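YaeO (Vibrio cholerae serotype O1, PDB 6JIE) inhibits Rho-dependent transcription termination by dissociating the Rho hexamer, and is a structural homologue of the RNA chaperone Hfq. Local coordinates at the interface of chains A and B. Numbering follows the deposited sequence. Chains: chain A/B, YaeO.

Contact 1: the interface of chains A and B. Residues chain A 31-33, 50-54; chain B 7, 12, 15-16, 72-74.
Two copies of YaeO, a Rof-family protein with an Hfq-like fold, meet here through an asymmetric patch that may or may not persist outside the crystal. Chain A offers strand ends and the loop after strand 45-50; chain B offers helix 9-15, the residue following it and the segment around B:Pro73. Apolar packing centres on B:Phe16. The alpha carbon of A:Glu52 sits over the middle of its ring, 3.7 Å from the centroid, while B:Leu15 CD2 covers the rim of the opposite face. A:Glu52 CG is anti to the backbone N (chi1 -177°), so its extended chain slides antiparallel past the phenyl group, with CB 3.6 Å from B:Phe16 CD1. A:Val33 divides its branches: CG1 touches the B:Tyr7 ring at CE2 (3.8 Å), the two side chains crossing obliquely, whereas CG2 points between B:Leu12 CD1 and B:Leu15 CD2. Polar contacts flank this core. B:His74 directs NE2 at two backbone carbonyls, hydrogen bonding to A:Glu52 O at 3.1 Å from above the carbonyl plane, a bent bond (138° at H), and lying 2.9 Å from A:Gly51 O. This pairing would favour a proton on NE2. B:Gln72 OE1 accepts from B:His74 N at 2.8 Å, steadying the backbone that carries the imidazole. Farther along, A:Arg50 NE donates nearly straight to the phenol B:Tyr7 OH (3.2 Å), which lies in the guanidinium plane.

Contact 2: the interface of chains A and B. Residues chain A 14-15, 17, 35, 50; chain B 5-7.
A:His17, just beyond helix 9-15 of chain A, and B:Tyr7, in the N-terminal segment of chain B, bury the most surface in this patch, and they do so by aromatic stacking between two copies of the Rof-family fold. Their rings lie almost parallel, with planes 10° apart and centroids separated by 3.7 Å, although the two side chains run at about a right angle to each other. Both have CG beside the backbone N and anti to the carbonyl carbon. The overlap is offset: B:Tyr7 CZ stands over the centre of the imidazole, and A:His17 CD2 over the centre of the phenol ring. On the imidazole's other face, the carbonyl oxygen of A:Cys14 lies above the rim, so the ring is sandwiched between its own chain and the partner. This carbonyl might favour a more electropositive imidazole, though the charge of A:His17 is not seen. The phenol end reaches farther into chain A, where A:Ala35 CB lies 3.7 Å from B:Tyr7 OH, the hydroxyl also held by A:Arg50. B:Ser5, poorly ordered, borders the imidazole, its CB 3.5 Å from A:His17 CD2. Its chi1 of -53° turns the hydroxyl towards the end of helix 9-15, where B:Ser5 OG donates to A:Leu15 O at 2.9 Å, in the carbonyl plane and on a lone pair.

Contact 1: the interface of chains A and B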
# COMPACT_ATOMS: atom_id res chain seq x y z
N TYR A 31 -4.43 -4.27 8.40
CA TYR A 31 -3.62 -4.22 7.18
C TYR A 31 -3.57 -2.78 6.67
O TYR A 31 -4.58 -2.09 6.66
CB TYR A 31 -4.23 -5.12 6.07
CG TYR A 31 -4.28 -6.62 6.31
CD1 TYR A 31 -5.28 -7.19 7.08
CD2 TYR A 31 -3.35 -7.47 5.74
CE1 TYR A 31 -5.34 -8.57 7.29
CE2 TYR A 31 -3.39 -8.84 5.94
CZ TYR A 31 -4.38 -9.39 6.71
OH TYR A 31 -4.42 -10.75 6.91
N GLY A 32 -2.41 -2.34 6.19
CA GLY A 32 -2.39 -1.06 5.50
C GLY A 32 -0.97 -0.64 5.18
O GLY A 32 -0.07 -1.47 5.13
N VAL A 33 -0.80 0.67 4.99
CA VAL A 33 0.49 1.26 4.67
C VAL A 33 1.03 1.94 5.93
O VAL A 33 0.34 2.75 6.55
CB VAL A 33 0.37 2.26 3.51
CG1 VAL A 33 1.73 2.91 3.21
CG2 VAL A 33 -0.19 1.54 2.28
N ARG A 50 -2.25 3.47 7.66
CA ARG A 50 -3.31 3.90 6.74
C ARG A 50 -3.95 2.66 6.15
O ARG A 50 -3.38 2.00 5.28
CB ARG A 50 -2.75 4.81 5.66
CG ARG A 50 -2.12 6.08 6.19
CD ARG A 50 -2.11 7.19 5.14
NE ARG A 50 -1.15 8.23 5.48
CZ ARG A 50 -1.36 9.19 6.37
NH1 ARG A 50 -2.52 9.25 7.01
NH2 ARG A 50 -0.42 10.08 6.62
N GLY A 51 -5.14 2.32 6.64
CA GLY A 51 -5.88 1.18 6.14
C GLY A 51 -6.75 1.53 4.95
O GLY A 51 -6.72 2.64 4.41
N GLU A 52 -7.57 0.55 4.55
CA GLU A 52 -8.37 0.70 3.34
C GLU A 52 -9.32 1.87 3.47
O GLU A 52 -9.45 2.68 2.55
CB GLU A 52 -9.14 -0.58 3.04
CG GLU A 52 -9.93 -0.45 1.73
CD GLU A 52 -10.60 -1.75 1.31
OE1 GLU A 52 -10.67 -2.69 2.13
OE2 GLU A 52 -11.06 -1.82 0.15
N GLU A 53 -9.96 2.02 4.64
CA GLU A 53 -11.01 3.00 4.82
C GLU A 53 -10.68 4.07 5.84
O GLU A 53 -11.35 5.11 5.85
CB GLU A 53 -12.32 2.32 5.24
CG GLU A 53 -12.86 1.37 4.18
CD GLU A 53 -13.96 0.48 4.71
OE1 GLU A 53 -13.70 -0.30 5.65
OE2 GLU A 53 -15.09 0.56 4.19
N GLU A 54 -9.67 3.86 6.68
CA GLU A 54 -9.35 4.78 7.77
C GLU A 54 -7.90 4.58 8.18
O GLU A 54 -7.25 3.59 7.82
CB GLU A 54 -10.27 4.57 8.97
CG GLU A 54 -10.15 3.18 9.55
CD GLU A 54 -11.17 2.90 10.64
OE1 GLU A 54 -11.29 3.72 11.58
OE2 GLU A 54 -11.87 1.87 10.54
N TYR B 7 4.86 7.81 -1.33
CA TYR B 7 3.99 6.64 -1.39
C TYR B 7 3.98 6.04 -2.80
O TYR B 7 4.04 6.76 -3.80
CB TYR B 7 2.56 7.00 -0.99
CG TYR B 7 2.38 7.34 0.48
CD1 TYR B 7 2.63 8.62 0.95
CD2 TYR B 7 1.95 6.37 1.38
CE1 TYR B 7 2.46 8.93 2.30
CE2 TYR B 7 1.78 6.68 2.72
CZ TYR B 7 2.03 7.96 3.17
OH TYR B 7 1.85 8.24 4.51
N LEU B 12 -0.30 0.63 -3.51
CA LEU B 12 -1.42 0.81 -2.59
C LEU B 12 -2.75 0.48 -3.24
O LEU B 12 -3.63 -0.12 -2.61
CB LEU B 12 -1.40 2.26 -2.08
CG LEU B 12 -2.51 2.78 -1.18
CD1 LEU B 12 -1.94 3.87 -0.29
CD2 LEU B 12 -3.64 3.33 -2.00
N LEU B 15 -2.91 -3.24 -3.27
CA LEU B 15 -3.05 -3.73 -1.91
C LEU B 15 -4.50 -3.78 -1.47
O LEU B 15 -4.95 -4.75 -0.85
CB LEU B 15 -2.26 -2.84 -0.94
CG LEU B 15 -2.40 -3.11 0.55
CD1 LEU B 15 -1.91 -4.51 0.85
CD2 LEU B 15 -1.64 -2.07 1.37
N PHE B 16 -5.25 -2.72 -1.77
CA PHE B 16 -6.64 -2.59 -1.36
C PHE B 16 -7.62 -2.95 -2.47
O PHE B 16 -8.83 -2.79 -2.29
CB PHE B 16 -6.91 -1.16 -0.91
CG PHE B 16 -6.12 -0.74 0.30
CD1 PHE B 16 -6.07 -1.55 1.43
CD2 PHE B 16 -5.45 0.45 0.32
CE1 PHE B 16 -5.37 -1.16 2.56
CE2 PHE B 16 -4.73 0.84 1.45
CZ PHE B 16 -4.69 0.03 2.57
N GLN B 72 -12.37 7.06 -1.19
CA GLN B 72 -11.49 6.44 -0.21
C GLN B 72 -10.45 7.46 0.22
O GLN B 72 -10.23 8.46 -0.48
CB GLN B 72 -10.84 5.17 -0.77
CG GLN B 72 -10.60 5.14 -2.28
CD GLN B 72 -9.29 5.80 -2.69
OE1 GLN B 72 -8.58 6.37 -1.87
NE2 GLN B 72 -8.98 5.74 -3.97
N PRO B 73 -9.77 7.23 1.36
CA PRO B 73 -8.90 8.28 1.92
C PRO B 73 -7.47 8.25 1.42
O PRO B 73 -6.56 8.73 2.11
CB PRO B 73 -8.95 7.99 3.42
CG PRO B 73 -9.03 6.50 3.47
CD PRO B 73 -9.87 6.08 2.28
N HIS B 74 -7.23 7.68 0.24
CA HIS B 74 -5.88 7.59 -0.30
C HIS B 74 -5.63 8.56 -1.44
O HIS B 74 -4.61 9.25 -1.45
CB HIS B 74 -5.60 6.16 -0.77
CG HIS B 74 -5.86 5.16 0.30
ND1 HIS B 74 -5.02 4.99 1.37
CD2 HIS B 74 -6.91 4.31 0.50
CE1 HIS B 74 -5.51 4.06 2.17
NE2 HIS B 74 -6.66 3.64 1.67

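Contact 2: the interface of chains A and B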
# COMPACT_ATOMS: atom_id res chain seq x y z
N CYS A 14 7.83 2.68 8.30
CA CYS A 14 7.30 4.01 8.04
C CYS A 14 8.18 4.79 7.06
O CYS A 14 7.65 5.52 6.21
CB CYS A 14 7.16 4.77 9.36
SG CYS A 14 5.92 4.04 10.45
N LEU A 15 9.51 4.69 7.19
CA LEU A 15 10.41 5.43 6.32
C LEU A 15 10.12 5.13 4.86
O LEU A 15 10.09 6.04 4.01
CB LEU A 15 11.87 5.10 6.66
CG LEU A 15 12.95 5.80 5.85
CD1 LEU A 15 12.93 7.29 6.17
CD2 LEU A 15 14.31 5.18 6.15
N HIS A 17 7.27 3.61 3.76
CA HIS A 17 5.83 3.44 3.58
C HIS A 17 5.49 2.03 3.11
O HIS A 17 4.83 1.82 2.09
CB HIS A 17 5.26 4.48 2.62
CG HIS A 17 5.35 5.87 3.15
ND1 HIS A 17 4.95 6.20 4.43
CD2 HIS A 17 5.82 7.02 2.60
CE1 HIS A 17 5.15 7.49 4.64
NE2 HIS A 17 5.67 8.01 3.54
N ALA A 35 2.58 4.57 7.88
CA ALA A 35 2.63 5.99 7.55
C ALA A 35 3.66 6.75 8.36
O ALA A 35 4.50 7.46 7.79
CB ALA A 35 1.24 6.61 7.76
N ARG A 50 -2.25 3.47 7.66
CA ARG A 50 -3.31 3.90 6.74
C ARG A 50 -3.95 2.66 6.15
O ARG A 50 -3.38 2.00 5.28
CB ARG A 50 -2.75 4.81 5.66
CG ARG A 50 -2.12 6.08 6.19
CD ARG A 50 -2.11 7.19 5.14
NE ARG A 50 -1.15 8.23 5.48
CZ ARG A 50 -1.36 9.19 6.37
NH1 ARG A 50 -2.52 9.25 7.01
NH2 ARG A 50 -0.42 10.08 6.62
N SER B 5 9.50 11.19 2.55
CA SER B 5 9.14 9.89 1.99
C SER B 5 8.04 10.03 0.94
O SER B 5 7.37 11.06 0.86
CB SER B 5 8.69 8.94 3.11
OG SER B 5 9.65 8.87 4.14
N GLN B 6 7.87 8.99 0.11
CA GLN B 6 6.93 9.03 -1.00
C GLN B 6 6.16 7.72 -1.07
O GLN B 6 6.74 6.64 -0.91
CB GLN B 6 7.67 9.29 -2.33
CG GLN B 6 8.50 10.58 -2.36
CD GLN B 6 10.00 10.33 -2.20
OE1 GLN B 6 10.49 9.23 -2.46
NE2 GLN B 6 10.73 11.36 -1.77
N TYR B 7 4.86 7.81 -1.33
CA TYR B 7 3.99 6.64 -1.39
C TYR B 7 3.98 6.04 -2.80
O TYR B 7 4.04 6.76 -3.80
CB TYR B 7 2.56 7.00 -0.99
CG TYR B 7 2.38 7.34 0.48
CD1 TYR B 7 2.63 8.62 0.95
CD2 TYR B 7 1.95 6.37 1.38
CE1 TYR B 7 2.46 8.93 2.30
CE2 TYR B 7 1.78 6.68 2.72
CZ TYR B 7 2.03 7.96 3.17
OH TYR B 7 1.85 8.24 4.51

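Contact 1 and contact 2 are neighbouring parts of one interface, their C-alpha centres about 11 Å apart, and both include A:Arg50 and B:Tyr7. B:Tyr7 serves both patches, with its CD2 and CE2 side towards A:Val33 in contact 1 and a ring face towards A:His17 in contact 2. Chain A contributes strands 33-39 and 45-50 to both, whereas its helix 9-15 enters in contact 2 alone; the equivalent helix of chain B lies in contact 1. Such unlike use of the same elements fits an interface without exact two-fold symmetry, and this pairing may be confined to the crystal.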